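Side-chain contacts in LEOA (Escherichia coli, PDB 4AUR), which is a bacterial dynamin from enterotoxigenic Escherichia coli that probably binds and hydrolyses GTP in a P-loop domain carried on a long helical stalk: residues D349-R352 with P353-D357; Q494-K497 with E498-S502. All coordinates share one frame; numbering follows the deposited sequence.

In the fold
Both contacts are local side-chain arrangements along helices of the Dynamin-like helical domain, at the end of the elongated chain remote from the GTPase sheet. Contact 1 lies on the short helix 351-359 and contact 2, later in the sequence, on the long helix 489-518. Their centres are 14 Å apart, and their nearest atoms approach to about 4 Å without touching. Phe-354 of contact 1 packs on Leu-503 and Ile-507, further along helix 489-518, while Lys-500 NZ of contact 2 bonds to Arg-344 O and, weakly, to Leu-346 O. These two residues thus tie helix 489-518 to helix 351-359 and the chain just ahead of it, far from the chain's centre.

Contact 1 (D349-R352 with P353-D357); sequences DDIR and PFMDD
Residues Asp-349 to Arg-352 run without a break into Pro-353 to Asp-357, and the backbone is helical through Ile-351 to Asp-357, widening to a pi-type turn at 355-357. Phe-354 N donates to Asp-350 O (3.2 Å), Met-355 N to Ile-351 O (2.9 Å) and Asp-356 N to Arg-352 O (3.0 Å), the last two being nearly straight. Pro-353 has no N-H to give, and its ring CD lies beside the carbonyl oxygens of Asp-349 and Asp-350. Among the side chains, Arg-352 and Asp-356 form the polar pair. The arginine has CG anti to its own N (chi1 168°) and bends at the next bond, which carries NE along the helix surface to Asp-356 OD2, 2.8 Å away. This salt bridge is formed by NE: the carboxylate oxygen sits at the guanidinium edge, close to its plane, whereas NE approaches OD2 from above the carboxylate, and the two flat groups stand 82° apart. NH1 of the same guanidinium bonds to the carbonyl oxygens of Ala-470 and Pro-472, so two of its nitrogens are held and its rotation is probably restricted. On another side of the helix the CG2 methyl of Ile-351 meets the selenium of selenomethionine Met-355 at 3.9 Å, and Met-355 also packs on Tyr-361 and Ala-470. Asp-350 turns its OD2 back to the backbone N of Asp-347. Arg-352 and Asp-356 make an i to i+4 side-chain salt bridge spanning one turn of an alpha-helix, here joined through NH1 to the 470-472 loop.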
ATOM      1  N   ASP A 349      -1.169 -77.723  33.105  1.00 41.97           N
ATOM      2  CA  ASP A 349      -1.022 -78.231  31.747  1.00 43.53           C
ATOM      3  C   ASP A 349      -1.128 -77.070  30.757  1.00 40.33           C
ATOM      4  O   ASP A 349      -0.480 -77.068  29.713  1.00 36.89           O
ATOM      5  CB  ASP A 349      -2.084 -79.297  31.438  1.00 46.13           C
ATOM      6  CG  ASP A 349      -1.827 -80.617  32.161  1.00 50.39           C
ATOM      7  OD1 ASP A 349      -0.688 -81.136  32.092  1.00 48.99           O
ATOM      8  OD2 ASP A 349      -2.774 -81.129  32.803  1.00 56.30           O
ATOM      9  N   ASP A 350      -1.924 -76.074  31.132  1.00 36.29           N
ATOM     10  CA  ASP A 350      -2.244 -74.959  30.274  1.00 35.65           C
ATOM     11  C   ASP A 350      -1.123 -73.980  30.051  1.00 33.11           C
ATOM     12  O   ASP A 350      -1.246 -73.113  29.193  1.00 31.53           O
ATOM     13  CB  ASP A 350      -3.383 -74.167  30.880  1.00 37.38           C
ATOM     14  CG  ASP A 350      -4.649 -74.957  30.967  1.00 38.69           C
ATOM     15  OD1 ASP A 350      -5.204 -75.323  29.905  1.00 38.07           O
ATOM     16  OD2 ASP A 350      -5.081 -75.196  32.107  1.00 42.13           O
ATOM     17  N   ILE A 351      -0.050 -74.126  30.812  1.00 31.62           N
ATOM     18  CA  ILE A 351       0.971 -73.097  30.967  1.00 31.89           C
ATOM     19  C   ILE A 351       1.819 -72.942  29.734  1.00 30.82           C
ATOM     20  O   ILE A 351       2.030 -71.834  29.271  1.00 33.20           O
ATOM     21  CB  ILE A 351       1.921 -73.427  32.144  1.00 32.60           C
ATOM     22  CG1 ILE A 351       1.176 -73.423  33.471  1.00 34.46           C
ATOM     23  CG2 ILE A 351       3.024 -72.415  32.257  1.00 33.61           C
ATOM     24  CD1 ILE A 351       0.657 -72.059  33.887  1.00 35.68           C
ATOM     25  N   ARG A 352       2.326 -74.050  29.221  1.00 29.24           N
ATOM     26  CA  ARG A 352       3.195 -74.025  28.075  1.00 27.90           C
ATOM     27  C   ARG A 352       2.425 -73.491  26.897  1.00 27.37           C
ATOM     28  O   ARG A 352       2.868 -72.561  26.248  1.00 28.99           O
ATOM     29  CB  ARG A 352       3.787 -75.414  27.812  1.00 28.62           C
ATOM     30  CG  ARG A 352       4.496 -75.606  26.481  1.00 29.10           C
ATOM     31  CD  ARG A 352       5.606 -74.599  26.198  1.00 29.17           C
ATOM     32  NE  ARG A 352       6.187 -74.922  24.895  1.00 30.22           N
ATOM     33  CZ  ARG A 352       7.188 -75.779  24.677  1.00 29.60           C
ATOM     34  NH1 ARG A 352       7.793 -76.409  25.677  1.00 29.92           N
ATOM     35  NH2 ARG A 352       7.600 -75.993  23.435  1.00 29.62           N
ATOM     36  N   PRO A 353       1.240 -74.036  26.620  1.00 27.98           N
ATOM     37  CA  PRO A 353       0.525 -73.399  25.507  1.00 26.29           C
ATOM     38  C   PRO A 353       0.450 -71.897  25.662  1.00 24.89           C
ATOM     39  O   PRO A 353       0.549 -71.188  24.677  1.00 27.12           O
ATOM     40  CB  PRO A 353      -0.873 -73.999  25.589  1.00 26.96           C
ATOM     41  CG  PRO A 353      -0.700 -75.289  26.282  1.00 27.65           C
ATOM     42  CD  PRO A 353       0.519 -75.197  27.155  1.00 27.39           C
ATOM     43  N   PHE A 354       0.279 -71.422  26.889  1.00 24.49           N
ATOM     44  CA  PHE A 354       0.122 -70.009  27.150  1.00 25.32           C
ATOM     45  C   PHE A 354       1.381 -69.236  26.835  1.00 26.38           C
ATOM     46  O   PHE A 354       1.314 -68.258  26.137  1.00 28.38           O
ATOM     47  CB  PHE A 354      -0.279 -69.751  28.588  1.00 25.92           C
ATOM     48  CG  PHE A 354      -0.311 -68.287  28.950  1.00 25.96           C
ATOM     49  CD1 PHE A 354      -1.348 -67.481  28.521  1.00 24.55           C
ATOM     50  CD2 PHE A 354       0.700 -67.721  29.718  1.00 25.46           C
ATOM     51  CE1 PHE A 354      -1.391 -66.147  28.857  1.00 24.40           C
ATOM     52  CE2 PHE A 354       0.671 -66.375  30.039  1.00 26.37           C
ATOM     53  CZ  PHE A 354      -0.381 -65.585  29.607  1.00 25.21           C
HETATM   54  N   MSE A 355       2.522 -69.687  27.337  1.00 27.93           N
HETATM   55  CA  MSE A 355       3.792 -69.044  27.072  1.00 28.00           C
HETATM   56  C   MSE A 355       4.098 -69.018  25.589  1.00 29.07           C
HETATM   57  O   MSE A 355       4.621 -68.028  25.068  1.00 28.10           O
HETATM   58  CB  MSE A 355       4.893 -69.815  27.785  1.00 28.82           C
HETATM   59  CG  MSE A 355       4.749 -69.810  29.295  1.00 31.64           C
HETATM   60 SE   MSE A 355       6.022 -71.028  30.229  0.98 38.57          SE
HETATM   61  CE  MSE A 355       7.457 -71.144  28.892  1.00 36.50           C
ATOM     62  N   ASP A 356       3.807 -70.111  24.891  1.00 29.32           N
ATOM     63  CA  ASP A 356       4.126 -70.206  23.460  1.00 30.98           C
ATOM     64  C   ASP A 356       3.323 -69.221  22.614  1.00 30.34           C
ATOM     65  O   ASP A 356       3.820 -68.638  21.630  1.00 27.16           O
ATOM     66  CB  ASP A 356       3.806 -71.599  22.919  1.00 31.51           C
ATOM     67  CG  ASP A 356       5.005 -72.512  22.843  1.00 31.83           C
ATOM     68  OD1 ASP A 356       6.159 -72.061  22.747  1.00 30.95           O
ATOM     69  OD2 ASP A 356       4.753 -73.735  22.851  1.00 36.88           O
ATOM     70  N   ASP A 357       2.060 -69.087  22.983  1.00 29.68           N
ATOM     71  CA  ASP A 357       1.084 -68.510  22.090  1.00 30.12           C
ATOM     72  C   ASP A 357       0.824 -67.074  22.431  1.00 29.30           C
ATOM     73  O   ASP A 357       0.420 -66.321  21.561  1.00 31.40           O
ATOM     74  CB  ASP A 357      -0.206 -69.347  22.121  1.00 32.24           C
ATOM     75  CG  ASP A 357      -0.027 -70.735  21.448  1.00 31.37           C
ATOM     76  OD1 ASP A 357       0.828 -70.858  20.544  1.00 32.28           O
ATOM     77  OD2 ASP A 357      -0.728 -71.695  21.825  1.00 30.51           O
TER

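Contact 2 (Q494-K497 with E498-S502); sequences QELK and EVKAS
Gln-494 meets Glu-498 through the backbone, its carbonyl oxygen accepting the N-H of Glu-498 at 3.3 Å. Glu-495 comes next, and its carboxylate lies near that of Glu-498, with OE1 and OE2 respectively 4.0 Å apart and the two planes turned by only 23°. Such like charges would be expected to repel, but Glu-495 OE2 forms a salt bridge with Lys-468 and a weak hydrogen bond with Trp-469, which probably offsets part of the cost. Glu-498 places CG between its N and carbonyl carbon (chi1 67°), which lays the CG methylene 3.4 Å from Glu-495 O; the CG2 methyl of Val-499 also lies beside that oxygen. The Val-499 N-H is shared weakly between the carbonyl oxygens of Glu-495 and Leu-496. The i to i+4 bonds are those of an alpha-helix, here helix 489-518 in the stalk of a dynamin-like protein, with one weak i to i+3 branch at Val-499; Glu-495, Glu-498 and Val-499 touch the short helix 464-467 or the loop after it. Leu-496 O also takes the N-H of Lys-500 at 3.0 Å. The leucine CD1 branch meets Lys-500 CE at 4.0 Å, the two chains crossing at a slant. Lys-500 extends from CG onward, and its CD and CE methylenes pass the CG and CD1 of Leu-496 while NZ goes on to bond with Arg-344 O. The bends in the Lys-497 chain bring its NZ to 5.5 Å from Lys-500 NZ, two like charges not in contact; its carbonyl oxygen accepts the N-H of Ala-501 at 2.9 Å.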
ATOM      1  N   GLN A 494       0.313 -75.113  45.033  1.00 74.29           N
ATOM      2  CA  GLN A 494       1.217 -74.056  45.499  1.00 73.75           C
ATOM      3  C   GLN A 494       2.311 -73.821  44.488  1.00 67.53           C
ATOM      4  O   GLN A 494       2.757 -72.692  44.290  1.00 72.80           O
ATOM      5  CB  GLN A 494       1.859 -74.411  46.848  1.00 77.64           C
ATOM      6  CG  GLN A 494       2.570 -73.246  47.535  1.00 79.13           C
ATOM      7  CD  GLN A 494       1.655 -72.052  47.821  1.00 80.60           C
ATOM      8  OE1 GLN A 494       2.126 -70.925  47.973  1.00 78.52           O
ATOM      9  NE2 GLN A 494       0.343 -72.298  47.899  1.00 76.43           N
ATOM     10  N   GLU A 495       2.757 -74.896  43.860  1.00 61.72           N
ATOM     11  CA  GLU A 495       3.749 -74.797  42.799  1.00 58.51           C
ATOM     12  C   GLU A 495       3.179 -73.986  41.617  1.00 57.84           C
ATOM     13  O   GLU A 495       3.877 -73.153  41.024  1.00 55.56           O
ATOM     14  CB  GLU A 495       4.175 -76.199  42.376  1.00 56.20           C
ATOM     15  CG  GLU A 495       5.442 -76.252  41.556  1.00 56.14           C
ATOM     16  CD  GLU A 495       6.725 -76.329  42.355  1.00 55.21           C
ATOM     17  OE1 GLU A 495       6.696 -76.162  43.590  1.00 61.53           O
ATOM     18  OE2 GLU A 495       7.776 -76.568  41.723  1.00 52.01           O
ATOM     19  N   LEU A 496       1.905 -74.215  41.305  1.00 56.73           N
ATOM     20  CA  LEU A 496       1.174 -73.392  40.334  1.00 56.77           C
ATOM     21  C   LEU A 496       1.161 -71.903  40.712  1.00 59.37           C
ATOM     22  O   LEU A 496       1.389 -71.050  39.864  1.00 59.97           O
ATOM     23  CB  LEU A 496      -0.271 -73.897  40.183  1.00 53.34           C
ATOM     24  CG  LEU A 496      -1.246 -73.236  39.200  1.00 49.18           C
ATOM     25  CD1 LEU A 496      -0.817 -73.406  37.755  1.00 49.68           C
ATOM     26  CD2 LEU A 496      -2.638 -73.822  39.374  1.00 50.34           C
ATOM     27  N   LYS A 497       0.902 -71.592  41.977  1.00 62.80           N
ATOM     28  CA  LYS A 497       0.786 -70.194  42.399  1.00 66.13           C
ATOM     29  C   LYS A 497       2.068 -69.405  42.154  1.00 64.18           C
ATOM     30  O   LYS A 497       2.017 -68.267  41.703  1.00 64.47           O
ATOM     31  CB  LYS A 497       0.415 -70.099  43.882  1.00 71.83           C
ATOM     32  CG  LYS A 497      -0.081 -68.729  44.331  1.00 76.04           C
ATOM     33  CD  LYS A 497      -1.304 -68.249  43.548  1.00 81.17           C
ATOM     34  CE  LYS A 497      -2.421 -69.293  43.500  1.00 82.91           C
ATOM     35  NZ  LYS A 497      -3.692 -68.758  42.928  1.00 82.09           N
ATOM     36  N   GLU A 498       3.213 -70.006  42.445  1.00 62.55           N
ATOM     37  CA  GLU A 498       4.473 -69.295  42.307  1.00 65.97           C
ATOM     38  C   GLU A 498       4.937 -69.225  40.850  1.00 60.26           C
ATOM     39  O   GLU A 498       5.833 -68.457  40.518  1.00 61.16           O
ATOM     40  CB  GLU A 498       5.556 -69.882  43.237  1.00 73.54           C
ATOM     41  CG  GLU A 498       6.037 -71.299  42.931  1.00 78.46           C
ATOM     42  CD  GLU A 498       7.129 -71.780  43.899  1.00 85.68           C
ATOM     43  OE1 GLU A 498       7.026 -71.486  45.116  1.00 84.66           O
ATOM     44  OE2 GLU A 498       8.090 -72.459  43.447  1.00 76.21           O
ATOM     45  N   VAL A 499       4.331 -70.019  39.980  1.00 54.20           N
ATOM     46  CA  VAL A 499       4.641 -69.949  38.553  1.00 50.08           C
ATOM     47  C   VAL A 499       3.826 -68.834  37.912  1.00 47.25           C
ATOM     48  O   VAL A 499       4.309 -68.118  37.043  1.00 47.66           O
ATOM     49  CB  VAL A 499       4.342 -71.288  37.850  1.00 50.03           C
ATOM     50  CG1 VAL A 499       4.393 -71.146  36.328  1.00 49.05           C
ATOM     51  CG2 VAL A 499       5.309 -72.357  38.339  1.00 51.10           C
ATOM     52  N   LYS A 500       2.581 -68.697  38.343  1.00 42.78           N
ATOM     53  CA  LYS A 500       1.749 -67.599  37.903  1.00 40.58           C
ATOM     54  C   LYS A 500       2.272 -66.272  38.427  1.00 41.22           C
ATOM     55  O   LYS A 500       2.325 -65.288  37.720  1.00 44.32           O
ATOM     56  CB  LYS A 500       0.321 -67.829  38.332  1.00 37.63           C
ATOM     57  CG  LYS A 500      -0.301 -68.982  37.576  1.00 36.22           C
ATOM     58  CD  LYS A 500      -1.673 -69.270  38.115  1.00 37.10           C
ATOM     59  CE  LYS A 500      -2.573 -69.906  37.077  1.00 37.29           C
ATOM     60  NZ  LYS A 500      -3.954 -70.052  37.624  1.00 37.27           N
ATOM     61  N   ALA A 501       2.697 -66.250  39.668  1.00 44.59           N
ATOM     62  CA  ALA A 501       3.351 -65.074  40.182  1.00 44.19           C
ATOM     63  C   ALA A 501       4.481 -64.688  39.230  1.00 43.78           C
ATOM     64  O   ALA A 501       4.706 -63.502  38.950  1.00 37.80           O
ATOM     65  CB  ALA A 501       3.888 -65.362  41.570  1.00 45.26           C
ATOM     66  N   SER A 502       5.163 -65.713  38.713  1.00 44.27           N
ATOM     67  CA  SER A 502       6.317 -65.524  37.822  1.00 43.53           C
ATOM     68  C   SER A 502       5.944 -64.929  36.472  1.00 41.06           C
ATOM     69  O   SER A 502       6.666 -64.091  35.923  1.00 43.19           O
ATOM     70  CB  SER A 502       7.047 -66.842  37.609  1.00 41.85           C
ATOM     71  OG  SER A 502       8.271 -66.651  36.937  1.00 43.47           O
TER